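Local coordinates for glucose dehydrogenase (Serratia sp. FS14, PDB 7CDY), which is a beta-propeller protein of the glucose/sorbosone dehydrogenase family and holds a bound calcium ion, at residues P14-F19 with L62-P67; G50-Y55 with V77-A82; L295-L300 with A307-L312. One frame throughout, in Å; residues are numbered along the deposited sequence. Where two conformers were deposited one is given.

Contact 1: P14-F19 with L62-P67; sequences PWSLAF and LLEVLP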
loop_
_atom_site.group_PDB
_atom_site.type_symbol
_atom_site.label_atom_id
_atom_site.label_comp_id
_atom_site.label_asym_id
_atom_site.label_seq_id
_atom_site.Cartn_x
_atom_site.Cartn_y
_atom_site.Cartn_z
ATOM N N PRO A 14 1.270 13.823 0.497
ATOM C CA PRO A 14 1.371 12.886 -0.625
ATOM C C PRO A 14 1.314 11.457 -0.115
ATOM O O PRO A 14 1.742 11.155 1.003
ATOM C CB PRO A 14 2.737 13.216 -1.236
ATOM C CG PRO A 14 3.543 13.721 -0.055
ATOM C CD PRO A 14 2.555 14.484 0.794
ATOM N N TRP A 15 0.753 10.571 -0.935
ATOM C CA TRP A 15 0.473 9.220 -0.462
ATOM C C TRP A 15 1.107 8.143 -1.320
ATOM O O TRP A 15 1.631 7.169 -0.784
ATOM C CB TRP A 15 -1.046 8.988 -0.378
ATOM C CG TRP A 15 -1.473 7.955 0.645
ATOM C CD1 TRP A 15 -1.760 8.186 1.961
ATOM C CD2 TRP A 15 -1.652 6.551 0.430
ATOM N NE1 TRP A 15 -2.115 7.008 2.579
ATOM C CE2 TRP A 15 -2.071 5.991 1.659
ATOM C CE3 TRP A 15 -1.530 5.717 -0.685
ATOM C CZ2 TRP A 15 -2.354 4.624 1.803
ATOM C CZ3 TRP A 15 -1.814 4.370 -0.542
ATOM C CH2 TRP A 15 -2.221 3.834 0.696
ATOM N N SER A 16 1.092 8.302 -2.638
ATOM C CA SER A 16 1.559 7.266 -3.548
ATOM C C SER A 16 2.320 7.916 -4.688
ATOM O O SER A 16 2.018 9.039 -5.095
ATOM C CB SER A 16 0.348 6.511 -4.143
ATOM O OG SER A 16 0.698 5.469 -5.051
ATOM N N LEU A 17 3.305 7.195 -5.213
ATOM C CA LEU A 17 3.933 7.600 -6.462
ATOM C C LEU A 17 4.099 6.396 -7.368
ATOM O O LEU A 17 4.199 5.256 -6.915
ATOM C CB LEU A 17 5.272 8.322 -6.256
ATOM C CG LEU A 17 6.494 7.467 -5.950
ATOM C CD1 LEU A 17 7.252 7.048 -7.216
ATOM C CD2 LEU A 17 7.432 8.203 -4.997
ATOM N N ALA A 18 4.198 6.683 -8.663
ATOM C CA ALA A 18 4.405 5.639 -9.653
ATOM C C ALA A 18 5.155 6.202 -10.847
ATOM O O ALA A 18 4.825 7.276 -11.350
ATOM C CB ALA A 18 3.076 5.068 -10.136
ATOM N N PHE A 19 6.164 5.471 -11.300
ATOM C CA PHE A 19 6.914 5.893 -12.473
ATOM C C PHE A 19 6.152 5.586 -13.755
ATOM O O PHE A 19 5.499 4.543 -13.880
ATOM C CB PHE A 19 8.272 5.197 -12.509
ATOM C CG PHE A 19 9.327 5.914 -11.724
ATOM C CD1 PHE A 19 9.475 5.683 -10.368
ATOM C CD2 PHE A 19 10.159 6.834 -12.339
ATOM C CE1 PHE A 19 10.436 6.348 -9.638
ATOM C CE2 PHE A 19 11.127 7.498 -11.615
ATOM C CZ PHE A 19 11.264 7.257 -10.264
ATOM N N LEU A 62 -7.458 10.374 -1.529
ATOM C CA LEU A 62 -6.910 9.733 -2.711
ATOM C C LEU A 62 -5.653 8.995 -2.284
ATOM O O LEU A 62 -4.766 9.592 -1.657
ATOM C CB LEU A 62 -6.589 10.766 -3.795
ATOM C CG LEU A 62 -6.027 10.199 -5.098
ATOM C CD1 LEU A 62 -7.043 9.272 -5.759
ATOM C CD2 LEU A 62 -5.667 11.338 -6.042
ATOM N N LEU A 63 -5.604 7.692 -2.574
ATOM C CA LEU A 63 -4.581 6.803 -2.037
ATOM C C LEU A 63 -3.608 6.363 -3.132
ATOM O O LEU A 63 -2.756 7.160 -3.534
ATOM C CB LEU A 63 -5.214 5.649 -1.250
ATOM C CG LEU A 63 -6.174 6.137 -0.149
ATOM C CD1 LEU A 63 -6.953 4.979 0.463
ATOM C CD2 LEU A 63 -5.469 6.950 0.945
ATOM N N GLU A 64 -3.688 5.123 -3.621
ATOM C CA GLU A 64 -2.672 4.613 -4.538
ATOM C C GLU A 64 -2.902 5.087 -5.967
ATOM O O GLU A 64 -4.040 5.166 -6.434
ATOM C CB GLU A 64 -2.672 3.075 -4.535
ATOM C CG GLU A 64 -1.427 2.428 -5.153
ATOM C CD GLU A 64 -0.322 2.239 -4.140
ATOM O OE1 GLU A 64 0.150 3.242 -3.551
ATOM O OE2 GLU A 64 0.075 1.077 -3.897
ATOM N N VAL A 65 -1.803 5.335 -6.679
ATOM C CA VAL A 65 -1.801 5.453 -8.134
ATOM C C VAL A 65 -0.926 4.337 -8.690
ATOM O O VAL A 65 0.199 4.127 -8.224
ATOM C CB VAL A 65 -1.342 6.848 -8.608
ATOM C CG1 VAL A 65 0.056 7.223 -8.087
ATOM C CG2 VAL A 65 -1.388 6.930 -10.132
ATOM N N LEU A 66 -1.452 3.600 -9.668
ATOM C CA LEU A 66 -0.732 2.472 -10.254
ATOM C C LEU A 66 -1.025 2.372 -11.747
ATOM O O LEU A 66 -2.098 1.893 -12.151
ATOM C CB LEU A 66 -1.067 1.166 -9.538
ATOM C CG LEU A 66 -0.357 -0.097 -10.043
ATOM C CD1 LEU A 66 1.139 0.115 -10.126
ATOM C CD2 LEU A 66 -0.665 -1.306 -9.157
ATOM N N PRO A 67 -0.094 2.802 -12.590
ATOM C CA PRO A 67 -0.216 2.538 -14.025
ATOM C C PRO A 67 -0.321 1.047 -14.284
ATOM O O PRO A 67 0.250 0.217 -13.574
ATOM C CB PRO A 67 1.089 3.099 -14.596
ATOM C CG PRO A 67 1.524 4.130 -13.582
ATOM C CD PRO A 67 1.109 3.573 -12.266
HETATM O O HOH W 1 2.522 2.983 -7.442
#
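Ser16 OG is gripped from the 62-67 strand by two groups: it donates to Glu64 OE1 at 2.7 Å and accepts from Val65 N at 3.0 Å, the latter bond being nearly straight (172° at the hydrogen). Its side chain is set for this by a torsion that places OG anti to the backbone N (chi1 -180°). A serine suits the place because its short arm ends in a hydroxyl able to give and to take. On the carboxylate, the hydroxyl arrives from above the plane, 37° out of it. Lys128 forms a salt bridge with OE1, and Arg323 one with OE2. The two strands run nearly parallel, yet they belong to different sheets of the propeller: 14-19 ends the strand 3-19 of one, while 62-67 pairs antiparallel with 76-84 in the next. Between these two segments no backbone-to-backbone hydrogen bond forms; side chains and a water make the link. On the 62-67 side a classic beta bulge sets both Leu63 and Glu64 opposite the single residue Ser80 of 76-84. The wide, flat indole of Trp15 lets one residue cover Leu63 CD2 with its five-membered ring and the Leu63 backbone with its six-membered ring. Leu63 CD2 lies over one face, 3.7 Å from the five-membered centroid, in a CH-pi contact, and Trp15 CE3 comes within 3.3 Å of Leu63 C. Further along, a water lies 2.9 Å from Leu17 O and 2.7 Å from Val65 O, between the two backbones. Ala18 meets Pro67 beyond it, its CB only 3.3 Å from the ring carbon CD, tighter than usual carbon contact; the small methyl fits here, and Val65 CG1 approaches the same methyl more loosely.

Contact 2: G50-Y55 with V77-A82; sequences GVPQVY and VYLSFA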
loop_
_atom_site.group_PDB
_atom_site.type_symbol
_atom_site.label_atom_id
_atom_site.label_comp_id
_atom_site.label_asym_id
_atom_site.label_seq_id
_atom_site.Cartn_x
_atom_site.Cartn_y
_atom_site.Cartn_z
ATOM N N GLY A 50 -10.336 14.981 -14.047
ATOM C CA GLY A 50 -11.023 13.703 -14.167
ATOM C C GLY A 50 -10.817 12.735 -13.023
ATOM O O GLY A 50 -11.248 11.580 -13.121
ATOM N N VAL A 51 -10.154 13.160 -11.957
ATOM C CA VAL A 51 -9.877 12.322 -10.795
ATOM C C VAL A 51 -11.156 12.211 -9.968
ATOM O O VAL A 51 -11.879 13.208 -9.826
ATOM C CB VAL A 51 -8.714 12.932 -9.993
ATOM C CG1 VAL A 51 -8.488 12.231 -8.664
ATOM C CG2 VAL A 51 -7.441 12.926 -10.834
ATOM N N PRO A 52 -11.475 11.047 -9.400
ATOM C CA PRO A 52 -12.697 10.935 -8.591
ATOM C C PRO A 52 -12.640 11.840 -7.368
ATOM O O PRO A 52 -11.570 12.116 -6.825
ATOM C CB PRO A 52 -12.704 9.459 -8.173
ATOM C CG PRO A 52 -11.252 9.052 -8.219
ATOM C CD PRO A 52 -10.742 9.770 -9.447
ATOM N N GLN A 53 -13.808 12.307 -6.941
ATOM C CA GLN A 53 -13.914 12.903 -5.617
ATOM C C GLN A 53 -13.761 11.812 -4.563
ATOM O O GLN A 53 -14.021 10.630 -4.817
ATOM C CB GLN A 53 -15.258 13.611 -5.465
ATOM C CG GLN A 53 -15.444 14.747 -6.465
ATOM C CD GLN A 53 -16.734 15.505 -6.227
ATOM O OE1 GLN A 53 -17.793 15.125 -6.725
ATOM N NE2 GLN A 53 -16.655 16.577 -5.459
ATOM N N VAL A 54 -13.292 12.204 -3.375
ATOM C CA VAL A 54 -12.875 11.243 -2.364
ATOM C C VAL A 54 -13.472 11.618 -1.011
ATOM O O VAL A 54 -13.981 12.720 -0.807
ATOM C CB VAL A 54 -11.338 11.120 -2.277
ATOM C CG1 VAL A 54 -10.738 10.733 -3.637
ATOM C CG2 VAL A 54 -10.743 12.420 -1.763
ATOM N N TYR A 55 -13.363 10.686 -0.072
ATOM C CA TYR A 55 -13.669 10.931 1.334
ATOM C C TYR A 55 -12.359 11.355 1.985
ATOM O O TYR A 55 -11.540 10.519 2.378
ATOM C CB TYR A 55 -14.228 9.650 1.942
ATOM C CG TYR A 55 -14.641 9.692 3.391
ATOM C CD1 TYR A 55 -15.886 10.173 3.769
ATOM C CD2 TYR A 55 -13.803 9.184 4.380
ATOM C CE1 TYR A 55 -16.275 10.173 5.102
ATOM C CE2 TYR A 55 -14.185 9.176 5.704
ATOM C CZ TYR A 55 -15.413 9.673 6.053
ATOM O OH TYR A 55 -15.775 9.657 7.382
ATOM N N VAL A 77 -4.419 3.956 -15.971
ATOM C CA VAL A 77 -3.965 4.300 -14.625
ATOM C C VAL A 77 -5.042 3.869 -13.639
ATOM O O VAL A 77 -6.191 4.319 -13.731
ATOM C CB VAL A 77 -3.671 5.802 -14.475
ATOM C CG1 VAL A 77 -3.241 6.105 -13.038
ATOM C CG2 VAL A 77 -2.580 6.214 -15.451
ATOM N N TYR A 78 -4.668 2.997 -12.699
ATOM C CA TYR A 78 -5.540 2.601 -11.599
ATOM C C TYR A 78 -5.348 3.539 -10.411
ATOM O O TYR A 78 -4.234 4.023 -10.151
ATOM C CB TYR A 78 -5.215 1.167 -11.151
ATOM C CG TYR A 78 -5.541 0.106 -12.184
ATOM C CD1 TYR A 78 -4.715 -0.086 -13.284
ATOM C CD2 TYR A 78 -6.671 -0.698 -12.055
ATOM C CE1 TYR A 78 -5.018 -1.047 -14.252
ATOM C CE2 TYR A 78 -6.979 -1.668 -13.014
ATOM C CZ TYR A 78 -6.139 -1.834 -14.095
ATOM O OH TYR A 78 -6.432 -2.786 -15.058
ATOM N N LEU A 79 -6.443 3.789 -9.683
ATOM C CA LEU A 79 -6.407 4.568 -8.448
ATOM C C LEU A 79 -7.186 3.835 -7.375
ATOM O O LEU A 79 -8.224 3.230 -7.659
ATOM C CB LEU A 79 -7.065 5.949 -8.627
ATOM C CG LEU A 79 -6.459 6.915 -9.637
ATOM C CD1 LEU A 79 -7.373 8.136 -9.807
ATOM C CD2 LEU A 79 -5.065 7.347 -9.206
ATOM N N SER A 80 -6.705 3.907 -6.141
ATOM C CA SER A 80 -7.516 3.538 -4.995
ATOM C C SER A 80 -7.820 4.791 -4.185
ATOM O O SER A 80 -7.063 5.774 -4.226
ATOM C CB SER A 80 -6.847 2.459 -4.144
ATOM O OG SER A 80 -5.770 3.015 -3.411
ATOM N N PHE A 81 -8.952 4.779 -3.479
ATOM C CA PHE A 81 -9.385 5.960 -2.737
ATOM C C PHE A 81 -10.439 5.577 -1.716
ATOM O O PHE A 81 -11.105 4.547 -1.831
ATOM C CB PHE A 81 -9.893 7.085 -3.657
ATOM C CG PHE A 81 -11.091 6.707 -4.531
ATOM C CD1 PHE A 81 -10.932 5.912 -5.665
ATOM C CD2 PHE A 81 -12.366 7.196 -4.236
ATOM C CE1 PHE A 81 -12.027 5.596 -6.476
ATOM C CE2 PHE A 81 -13.466 6.887 -5.047
ATOM C CZ PHE A 81 -13.290 6.086 -6.159
ATOM N N ALA A 82 -10.579 6.422 -0.699
ATOM C CA ALA A 82 -11.707 6.297 0.209
ATOM C C ALA A 82 -12.918 6.938 -0.452
ATOM O O ALA A 82 -12.836 8.066 -0.952
ATOM C CB ALA A 82 -11.390 7.009 1.521
#
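Pro52 and Phe81 carry the apolar part of this contact. The proline CG lies over one face of the phenyl ring, offset toward its rim and 4.0 Å from the centroid, in a CH-pi contact that suits the flat aromatic and the polarised C-H groups of a pyrrolidine. Phe81 CG stands between the backbone N and the carbonyl carbon (chi1 60°), which puts it on the side where Pro52 meets the ring. Val54 reaches the root of the same side chain, CG1 lying 3.7 Å from Phe81 CB. At the other end Pro52 CD touches Leu79 CD1 at 3.8 Å, with Val51 CG1 a little farther from that methyl. Leu79 and Phe81 both point toward 50-55, as expected for residues two apart on a strand, whereas Ser80 between them points away and bonds to Glu64 N. The fold element here is a loop, its Val51 to Gln53 in polyproline II conformation, laid against strand 76-84 of a propeller sheet; Phe109 of strand 109-114 packs on Pro52, Leu79 and Phe81. Polar contacts gather at the far end. Tyr55 N donates to Ala82 O at 2.8 Å along a nearly straight N-H line (169°), but arrives from above the carbonyl plane, 45° out of it. Val54 CA adds a bent, weak C-H...O contact to the same oxygen at 3.5 Å. Beside this bond the small Ala82 leaves its CB at the edge of the Tyr55 ring and 3.9 Å from Tyr55 CB.

Contact 3: L295-L300 with A307-L312; sequences LIRLTL and AEERLL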
loop_
_atom_site.group_PDB
_atom_site.type_symbol
_atom_site.label_atom_id
_atom_site.label_comp_id
_atom_site.label_asym_id
_atom_site.label_seq_id
_atom_site.Cartn_x
_atom_site.Cartn_y
_atom_site.Cartn_z
ATOM N N LEU A 295 13.679 5.258 7.286
ATOM C CA LEU A 295 13.590 4.249 6.245
ATOM C C LEU A 295 14.229 2.971 6.763
ATOM O O LEU A 295 15.359 2.999 7.262
ATOM C CB LEU A 295 14.320 4.739 4.998
ATOM C CG LEU A 295 14.345 3.797 3.794
ATOM C CD1 LEU A 295 12.936 3.590 3.231
ATOM C CD2 LEU A 295 15.271 4.365 2.725
ATOM N N ILE A 296 13.502 1.867 6.673
ATOM C CA ILE A 296 13.957 0.567 7.145
ATOM C C ILE A 296 14.487 -0.216 5.957
ATOM O O ILE A 296 13.843 -0.262 4.901
ATOM C CB ILE A 296 12.798 -0.189 7.816
ATOM C CG1 ILE A 296 12.321 0.567 9.053
ATOM C CG2 ILE A 296 13.204 -1.610 8.147
ATOM C CD1 ILE A 296 10.964 0.100 9.562
ATOM N N ARG A 297 15.653 -0.843 6.115
ATOM C CA ARG A 297 16.186 -1.742 5.099
ATOM C C ARG A 297 16.334 -3.135 5.692
ATOM O O ARG A 297 17.093 -3.330 6.650
ATOM C CB ARG A 297 17.539 -1.260 4.576
ATOM C CG ARG A 297 18.082 -2.159 3.473
ATOM C CD ARG A 297 19.361 -1.621 2.879
ATOM N NE ARG A 297 20.502 -1.854 3.748
ATOM C CZ ARG A 297 21.356 -2.861 3.601
ATOM N NH1 ARG A 297 21.191 -3.738 2.622
ATOM N NH2 ARG A 297 22.374 -2.995 4.440
ATOM N N LEU A 298 15.618 -4.107 5.127
ATOM C CA LEU A 298 15.720 -5.500 5.543
ATOM C C LEU A 298 16.553 -6.261 4.520
ATOM O O LEU A 298 16.222 -6.264 3.329
ATOM C CB LEU A 298 14.335 -6.137 5.652
ATOM C CG LEU A 298 13.350 -5.451 6.597
ATOM C CD1 LEU A 298 12.039 -6.209 6.642
ATOM C CD2 LEU A 298 13.967 -5.363 7.986
ATOM N N THR A 299 17.622 -6.911 4.976
ATOM C CA THR A 299 18.403 -7.775 4.100
ATOM C C THR A 299 17.726 -9.137 4.031
ATOM O O THR A 299 17.364 -9.705 5.062
ATOM C CB THR A 299 19.817 -7.918 4.663
ATOM O OG1 THR A 299 20.445 -6.631 4.713
ATOM C CG2 THR A 299 20.653 -8.848 3.791
ATOM N N LEU A 300 17.547 -9.658 2.815
ATOM C CA LEU A 300 16.834 -10.912 2.609
ATOM C C LEU A 300 17.777 -11.998 2.117
ATOM O O LEU A 300 18.674 -11.743 1.311
ATOM C CB LEU A 300 15.731 -10.755 1.563
ATOM C CG LEU A 300 14.743 -9.614 1.761
ATOM C CD1 LEU A 300 13.750 -9.571 0.593
ATOM C CD2 LEU A 300 14.028 -9.766 3.098
ATOM N N ALA A 307 18.753 -9.238 8.496
ATOM C CA ALA A 307 19.253 -8.056 9.181
ATOM C C ALA A 307 18.278 -6.912 8.948
ATOM O O ALA A 307 17.577 -6.876 7.929
ATOM C CB ALA A 307 20.645 -7.660 8.680
ATOM N N GLU A 308 18.239 -5.989 9.912
ATOM C CA GLU A 308 17.420 -4.782 9.846
ATOM C C GLU A 308 18.316 -3.569 10.069
ATOM O O GLU A 308 18.967 -3.459 11.118
ATOM C CB GLU A 308 16.292 -4.808 10.885
ATOM C CG GLU A 308 15.536 -3.487 10.953
ATOM C CD GLU A 308 14.387 -3.492 11.946
ATOM O OE1 GLU A 308 13.754 -2.425 12.105
ATOM O OE2 GLU A 308 14.130 -4.533 12.582
ATOM N N GLU A 309 18.327 -2.653 9.106
ATOM C CA GLU A 309 19.076 -1.407 9.169
ATOM C C GLU A 309 18.098 -0.242 9.169
ATOM O O GLU A 309 16.984 -0.351 8.642
ATOM C CB GLU A 309 20.039 -1.254 7.958
ATOM C CG GLU A 309 20.812 0.084 7.897
ATOM C CD GLU A 309 21.682 0.271 6.649
ATOM O OE1 GLU A 309 21.556 -0.509 5.685
ATOM O OE2 GLU A 309 22.503 1.216 6.635
ATOM N N ARG A 310 18.516 0.876 9.758
ATOM C CA ARG A 310 17.733 2.105 9.804
ATOM C C ARG A 310 18.502 3.212 9.097
ATOM O O ARG A 310 19.694 3.415 9.365
ATOM C CB ARG A 310 17.455 2.522 11.257
ATOM C CG ARG A 310 16.641 1.527 12.077
ATOM C CD ARG A 310 15.323 1.182 11.388
ATOM N NE ARG A 310 14.438 0.366 12.214
ATOM C CZ ARG A 310 13.605 0.863 13.119
ATOM N NH1 ARG A 310 13.561 2.174 13.326
ATOM N NH2 ARG A 310 12.818 0.047 13.812
ATOM N N LEU A 311 17.813 3.947 8.224
ATOM C CA LEU A 311 18.369 5.056 7.465
ATOM C C LEU A 311 17.486 6.279 7.663
ATOM O O LEU A 311 16.297 6.162 7.966
ATOM C CB LEU A 311 18.449 4.735 5.952
ATOM C CG LEU A 311 19.249 3.506 5.511
ATOM C CD1 LEU A 311 18.439 2.223 5.669
ATOM C CD2 LEU A 311 19.668 3.665 4.058
ATOM N N LEU A 312 18.063 7.457 7.465
ATOM C CA LEU A 312 17.339 8.761 7.463
ATOM C C LEU A 312 16.749 9.120 8.828
ATOM O O LEU A 312 15.982 10.007 8.894
ATOM C CB LEU A 312 16.222 8.767 6.410
ATOM C CG LEU A 312 16.564 8.284 5.006
ATOM C CD1 LEU A 312 15.392 8.490 4.062
ATOM C CD2 LEU A 312 17.796 8.962 4.458
#
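Strands 294-301 and 304-311 form a beta hairpin, the last two strands of a four-stranded antiparallel propeller sheet in which 304-311 lies outermost. Leu295 with Leu311, and Arg297 with Glu309, are hydrogen-bonded pairs: Leu311 N donates to Leu295 O at 2.8 Å, and Arg297 N to Glu309 O at 2.9 Å, each answered by a return bond. Ile296 with Arg310, between them, and Leu298 with Glu308, beyond Arg297 and Glu309, are non-hydrogen-bonded pairs. On the face bearing Leu295, Arg297, Glu309 and Leu311, the Arg297 side chain runs out extended and then bends at the torsion that places NE (chi3 77°). NE donates to Glu309 OE1 at 2.6 Å, and NH2 reaches the same oxygen at 2.9 Å. That oxygen lies in the guanidinium plane, at its edge, while the carboxylate is turned 80° to it; NH1 bonds to Ser284 OG. Leu311 CD1 packs 3.8 Å from the aliphatic Arg297 CB, and Leu295 CB meets Leu311 CB and Leu312 CD1. The opposite face carries a second ion pair, within one strand: Arg310 NE donates to Glu308 OE1 at 2.9 Å and NH2 to the same atom, with NH1 bonded to Gln292 and OE1 also accepting from Trp261 NE1. Ile296 CG1 lies 3.8 Å from Arg310 NE, over a face of its guanidinium, the two side chains running side by side. Likewise Leu298 CD2 lies 3.8 Å from Glu308 CB. Arg297, Glu308 and Arg310 thus serve twice, packing on leucine or isoleucine while their ends pair. In each pair one carboxylate oxygen takes two N-H groups of its arginine, with the indole a third on Glu308 OE1; such donors would probably stabilise the negative charge at this partly exposed side of the sheet.

Contacts 1 and 2 are neighbours, their centres 10 Å apart, and share one sheet: strand 62-67 of contact 1 pairs with strand 76-84 of contact 2, where Leu66 O and Tyr78 N probably hydrogen-bond. Along the chain their segments alternate, 14-19, 50-55, 62-67 and 77-82. Strand 62-67 touches strand 3-19 of another sheet, and 76-84 carries the 50-55 loop. Contact 3 comes later, within a different sheet, its centre 23 Å from that of contact 1 and 32 Å from that of contact 2, on the opposite side of the chain's centre from contact 2. Together they sample joining between sheets, covering of a sheet, and pairing within one.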